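Local atomic coordinates of membrane-bound protease PH1510 (Pyrococcus horikoshii, PDB entry 6M4B), a protein that cleaves proteins preferentially near hydrophobic or aromatic residues, and in vitro degrades casein and the stomatin homologue PH1511, through its N-terminal serine protease domain. Residues V70-A81 with S92-I103. The protein carries 1 engineered substitution. Sequence-based numbering, arbitrary orientation.
Sequences VIIYVYPPGASA and SHLIAMAPGTSI
T101 holds OG1 between its backbone N and carbonyl carbon (chi1 58°), which leaves CG2 anti to the carbonyl carbon and in contact with V74 O and A79 O; across from it, in strand 70-74, V74 keeps CG1 anti to its own N (chi1 -169°) and meets T101 CB with it. The pair sits where two neighbouring units of a ClpP/crotonase fold, each a strand, a tight turn and a second short strand, run parallel to each other, a worked example of how this superfamily lays successive beta-beta-alpha passes side by side, helix 84-90 linking these two. In the main sheet, 70-74 and 94-97 pair in parallel, A96 N bonding to I72 O at 2.9 Å, and A98 N, just past the second strand, makes an almost straight bond to V74 O (173°). Beyond two type II turns, P76 to A79 and A98 to T101, the register slips by one residue, and the two segments pair again through A81 N and S102 O (2.9 Å). T101 occupies the joint: OG1 donates to A98 O at 2.6 Å, in the carbonyl plane, clasping its own turn, while CG2 lies 3.4 Å from V74 O. A valine here, lacking the hydroxyl that bonds to A98 O, would probably leave the A98-T101 turn less firmly held. On one face V74 and M97 lie side by side, and helix 159-164 covers M97. On the other, the Y73 ring receives Y75 CB over its centre and reaches A172 O with its hydroxyl. S80 and S102 approach the substrate-binding region near G50 and A105. At the ring's edge, in its plane, A96 O stands 3.5 Å from Y73 CD1.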
loop_
_atom_site.group_PDB
_atom_site.type_symbol
_atom_site.label_atom_id
_atom_site.label_comp_id
_atom_site.label_asym_id
_atom_site.label_seq_id
_atom_site.Cartn_x
_atom_site.Cartn_y
_atom_site.Cartn_z
ATOM N N VAL A 70 13.188 6.380 -7.107
ATOM C CA VAL A 70 13.988 5.364 -6.436
ATOM C C VAL A 70 14.228 4.149 -7.359
ATOM O O VAL A 70 13.272 3.471 -7.822
ATOM C CB VAL A 70 13.282 4.844 -5.170
ATOM C CG1 VAL A 70 14.211 3.911 -4.374
ATOM C CG2 VAL A 70 12.836 6.010 -4.325
ATOM N N ILE A 71 15.484 3.851 -7.600
ATOM C CA ILE A 71 15.898 2.749 -8.452
ATOM C C ILE A 71 16.439 1.692 -7.493
ATOM O O ILE A 71 17.334 1.974 -6.705
ATOM C CB ILE A 71 16.949 3.194 -9.475
ATOM C CG1 ILE A 71 16.331 4.259 -10.386
ATOM C CG2 ILE A 71 17.414 2.005 -10.301
ATOM C CD1 ILE A 71 17.298 4.902 -11.342
ATOM N N ILE A 72 15.901 0.478 -7.584
ATOM C CA ILE A 72 16.387 -0.620 -6.790
ATOM C C ILE A 72 17.327 -1.410 -7.692
ATOM O O ILE A 72 16.937 -1.832 -8.772
ATOM C CB ILE A 72 15.228 -1.495 -6.237
ATOM C CG1 ILE A 72 14.334 -0.672 -5.289
ATOM C CG2 ILE A 72 15.783 -2.694 -5.525
ATOM C CD1 ILE A 72 14.981 -0.165 -4.036
ATOM N N TYR A 73 18.573 -1.552 -7.236
ATOM C CA TYR A 73 19.634 -2.141 -8.011
ATOM C C TYR A 73 20.151 -3.311 -7.213
ATOM O O TYR A 73 20.770 -3.130 -6.166
ATOM C CB TYR A 73 20.743 -1.143 -8.271
ATOM C CG TYR A 73 21.935 -1.592 -9.139
ATOM C CD1 TYR A 73 21.830 -2.639 -10.035
ATOM C CD2 TYR A 73 23.174 -0.933 -9.054
ATOM C CE1 TYR A 73 22.885 -3.009 -10.842
ATOM C CE2 TYR A 73 24.262 -1.309 -9.856
ATOM C CZ TYR A 73 24.109 -2.312 -10.772
ATOM O OH TYR A 73 25.167 -2.696 -11.595
ATOM N N VAL A 74 19.862 -4.504 -7.716
ATOM C CA VAL A 74 20.278 -5.719 -7.054
ATOM C C VAL A 74 21.762 -5.946 -7.391
ATOM O O VAL A 74 22.136 -6.280 -8.529
ATOM C CB VAL A 74 19.438 -6.942 -7.475
ATOM C CG1 VAL A 74 19.766 -8.117 -6.531
ATOM C CG2 VAL A 74 17.943 -6.609 -7.409
ATOM N N TYR A 75 22.591 -5.754 -6.385
ATOM C CA TYR A 75 24.025 -5.523 -6.569
ATOM C C TYR A 75 24.716 -5.692 -5.199
ATOM O O TYR A 75 24.108 -5.315 -4.170
ATOM C CB TYR A 75 24.218 -4.097 -7.110
ATOM C CG TYR A 75 25.642 -3.668 -7.326
ATOM C CD1 TYR A 75 26.401 -3.137 -6.269
ATOM C CD2 TYR A 75 26.232 -3.758 -8.589
ATOM C CE1 TYR A 75 27.718 -2.725 -6.470
ATOM C CE2 TYR A 75 27.557 -3.367 -8.801
ATOM C CZ TYR A 75 28.278 -2.849 -7.739
ATOM O OH TYR A 75 29.551 -2.460 -7.936
ATOM N N PRO A 76 25.981 -6.199 -5.177
ATOM C CA PRO A 76 26.909 -6.581 -6.271
ATOM C C PRO A 76 26.601 -7.931 -6.812
ATOM O O PRO A 76 25.721 -8.588 -6.276
ATOM C CB PRO A 76 28.287 -6.622 -5.583
ATOM C CG PRO A 76 27.970 -6.943 -4.168
ATOM C CD PRO A 76 26.651 -6.266 -3.859
ATOM N N PRO A 77 27.310 -8.368 -7.881
ATOM C CA PRO A 77 27.039 -9.721 -8.390
ATOM C C PRO A 77 27.141 -10.713 -7.218
ATOM O O PRO A 77 27.895 -10.468 -6.284
ATOM C CB PRO A 77 28.137 -9.918 -9.451
ATOM C CG PRO A 77 28.346 -8.531 -9.997
ATOM C CD PRO A 77 28.303 -7.679 -8.729
ATOM N N GLY A 78 26.305 -11.751 -7.223
ATOM C CA GLY A 78 26.115 -12.606 -6.059
ATOM C C GLY A 78 24.961 -12.191 -5.157
ATOM O O GLY A 78 24.444 -13.026 -4.442
ATOM N N ALA A 79 24.578 -10.905 -5.171
ATOM C CA ALA A 79 23.456 -10.433 -4.364
ATOM C C ALA A 79 22.080 -11.021 -4.770
ATOM O O ALA A 79 21.859 -11.542 -5.883
ATOM C CB ALA A 79 23.381 -8.920 -4.393
ATOM N N SER A 80 21.126 -10.889 -3.871
ATOM C CA SER A 80 19.739 -11.209 -4.229
ATOM C C SER A 80 18.768 -10.198 -3.618
ATOM O O SER A 80 19.122 -9.471 -2.696
ATOM C CB SER A 80 19.420 -12.642 -3.774
ATOM O OG SER A 80 19.527 -12.673 -2.380
ATOM N N ALA A 81 17.587 -10.079 -4.227
ATOM C CA ALA A 81 16.467 -9.338 -3.620
ATOM C C ALA A 81 15.399 -10.389 -3.452
ATOM O O ALA A 81 14.517 -10.561 -4.291
ATOM C CB ALA A 81 15.996 -8.214 -4.526
ATOM N N SER A 92 9.145 -0.175 -6.736
ATOM C CA SER A 92 10.052 0.924 -7.028
ATOM C C SER A 92 9.885 1.406 -8.455
ATOM O O SER A 92 9.258 0.752 -9.304
ATOM C CB SER A 92 11.506 0.480 -6.779
ATOM O OG SER A 92 12.037 -0.215 -7.909
ATOM N N HIS A 93 10.463 2.574 -8.710
ATOM C CA HIS A 93 10.327 3.261 -9.985
ATOM C C HIS A 93 11.021 2.573 -11.139
ATOM O O HIS A 93 10.634 2.755 -12.278
ATOM C CB HIS A 93 10.827 4.692 -9.828
ATOM C CG HIS A 93 10.026 5.488 -8.865
ATOM N ND1 HIS A 93 10.295 5.513 -7.518
ATOM C CD2 HIS A 93 8.942 6.288 -9.048
ATOM C CE1 HIS A 93 9.413 6.290 -6.905
ATOM N NE2 HIS A 93 8.578 6.760 -7.814
ATOM N N LEU A 94 12.094 1.841 -10.831
ATOM C CA LEU A 94 12.884 1.155 -11.819
ATOM C C LEU A 94 13.705 0.069 -11.120
ATOM O O LEU A 94 14.193 0.296 -10.021
ATOM C CB LEU A 94 13.838 2.132 -12.519
ATOM C CG LEU A 94 14.328 1.696 -13.909
ATOM C CD1 LEU A 94 13.216 1.945 -14.878
ATOM C CD2 LEU A 94 15.551 2.474 -14.398
ATOM N N ILE A 95 13.836 -1.099 -11.742
ATOM C CA ILE A 95 14.618 -2.158 -11.167
ATOM C C ILE A 95 15.726 -2.460 -12.131
ATOM O O ILE A 95 15.471 -2.675 -13.314
ATOM C CB ILE A 95 13.803 -3.463 -10.926
ATOM C CG1 ILE A 95 12.561 -3.207 -10.051
ATOM C CG2 ILE A 95 14.675 -4.487 -10.237
ATOM C CD1 ILE A 95 11.512 -4.306 -10.186
ATOM N N ALA A 96 16.921 -2.551 -11.589
ATOM C CA ALA A 96 18.088 -3.023 -12.311
ATOM C C ALA A 96 18.713 -4.192 -11.552
ATOM O O ALA A 96 18.733 -4.200 -10.306
ATOM C CB ALA A 96 19.094 -1.898 -12.443
ATOM N N MET A 97 19.224 -5.147 -12.303
ATOM C CA MET A 97 19.987 -6.277 -11.720
ATOM C C MET A 97 21.399 -6.464 -12.349
ATOM O O MET A 97 21.562 -6.374 -13.541
ATOM C CB MET A 97 19.184 -7.574 -11.838
ATOM C CG MET A 97 17.886 -7.596 -11.004
ATOM S SD MET A 97 16.993 -9.131 -11.250
ATOM C CE MET A 97 17.971 -10.231 -10.236
ATOM N N ALA A 98 22.399 -6.625 -11.504
ATOM C CA ALA A 98 23.754 -6.997 -11.963
ATOM C C ALA A 98 23.760 -8.456 -12.411
ATOM O O ALA A 98 22.960 -9.239 -11.897
ATOM C CB ALA A 98 24.751 -6.824 -10.841
ATOM N N PRO A 99 24.607 -8.818 -13.400
ATOM C CA PRO A 99 24.665 -10.254 -13.757
ATOM C C PRO A 99 25.135 -11.048 -12.552
ATOM O O PRO A 99 25.830 -10.481 -11.681
ATOM C CB PRO A 99 25.667 -10.303 -14.909
ATOM C CG PRO A 99 25.628 -8.918 -15.510
ATOM C CD PRO A 99 25.422 -7.999 -14.317
ATOM N N GLY A 100 24.629 -12.281 -12.440
ATOM C CA GLY A 100 24.872 -13.153 -11.283
ATOM C C GLY A 100 24.044 -12.880 -10.041
ATOM O O GLY A 100 24.417 -13.282 -8.931
ATOM N N THR A 101 22.925 -12.161 -10.190
ATOM C CA THR A 101 22.086 -11.845 -9.028
ATOM C C THR A 101 20.785 -12.590 -9.164
ATOM O O THR A 101 20.545 -13.267 -10.146
ATOM C CB THR A 101 21.820 -10.329 -8.854
ATOM O OG1 THR A 101 21.203 -9.804 -10.033
ATOM C CG2 THR A 101 23.099 -9.587 -8.534
ATOM N N SER A 102 19.942 -12.466 -8.160
ATOM C CA SER A 102 18.734 -13.265 -8.101
ATOM C C SER A 102 17.553 -12.414 -7.595
ATOM O O SER A 102 17.708 -11.555 -6.726
ATOM C CB SER A 102 18.990 -14.426 -7.131
ATOM O OG SER A 102 17.921 -15.314 -7.177
ATOM N N ILE A 103 16.363 -12.679 -8.103
ATOM C CA ILE A 103 15.151 -12.013 -7.550
ATOM C C ILE A 103 14.040 -13.050 -7.359
ATOM O O ILE A 103 13.937 -13.998 -8.123
ATOM C CB ILE A 103 14.710 -10.820 -8.442
ATOM C CG1 ILE A 103 13.559 -10.046 -7.807
ATOM C CG2 ILE A 103 14.322 -11.289 -9.831
ATOM C CD1 ILE A 103 13.369 -8.684 -8.422
#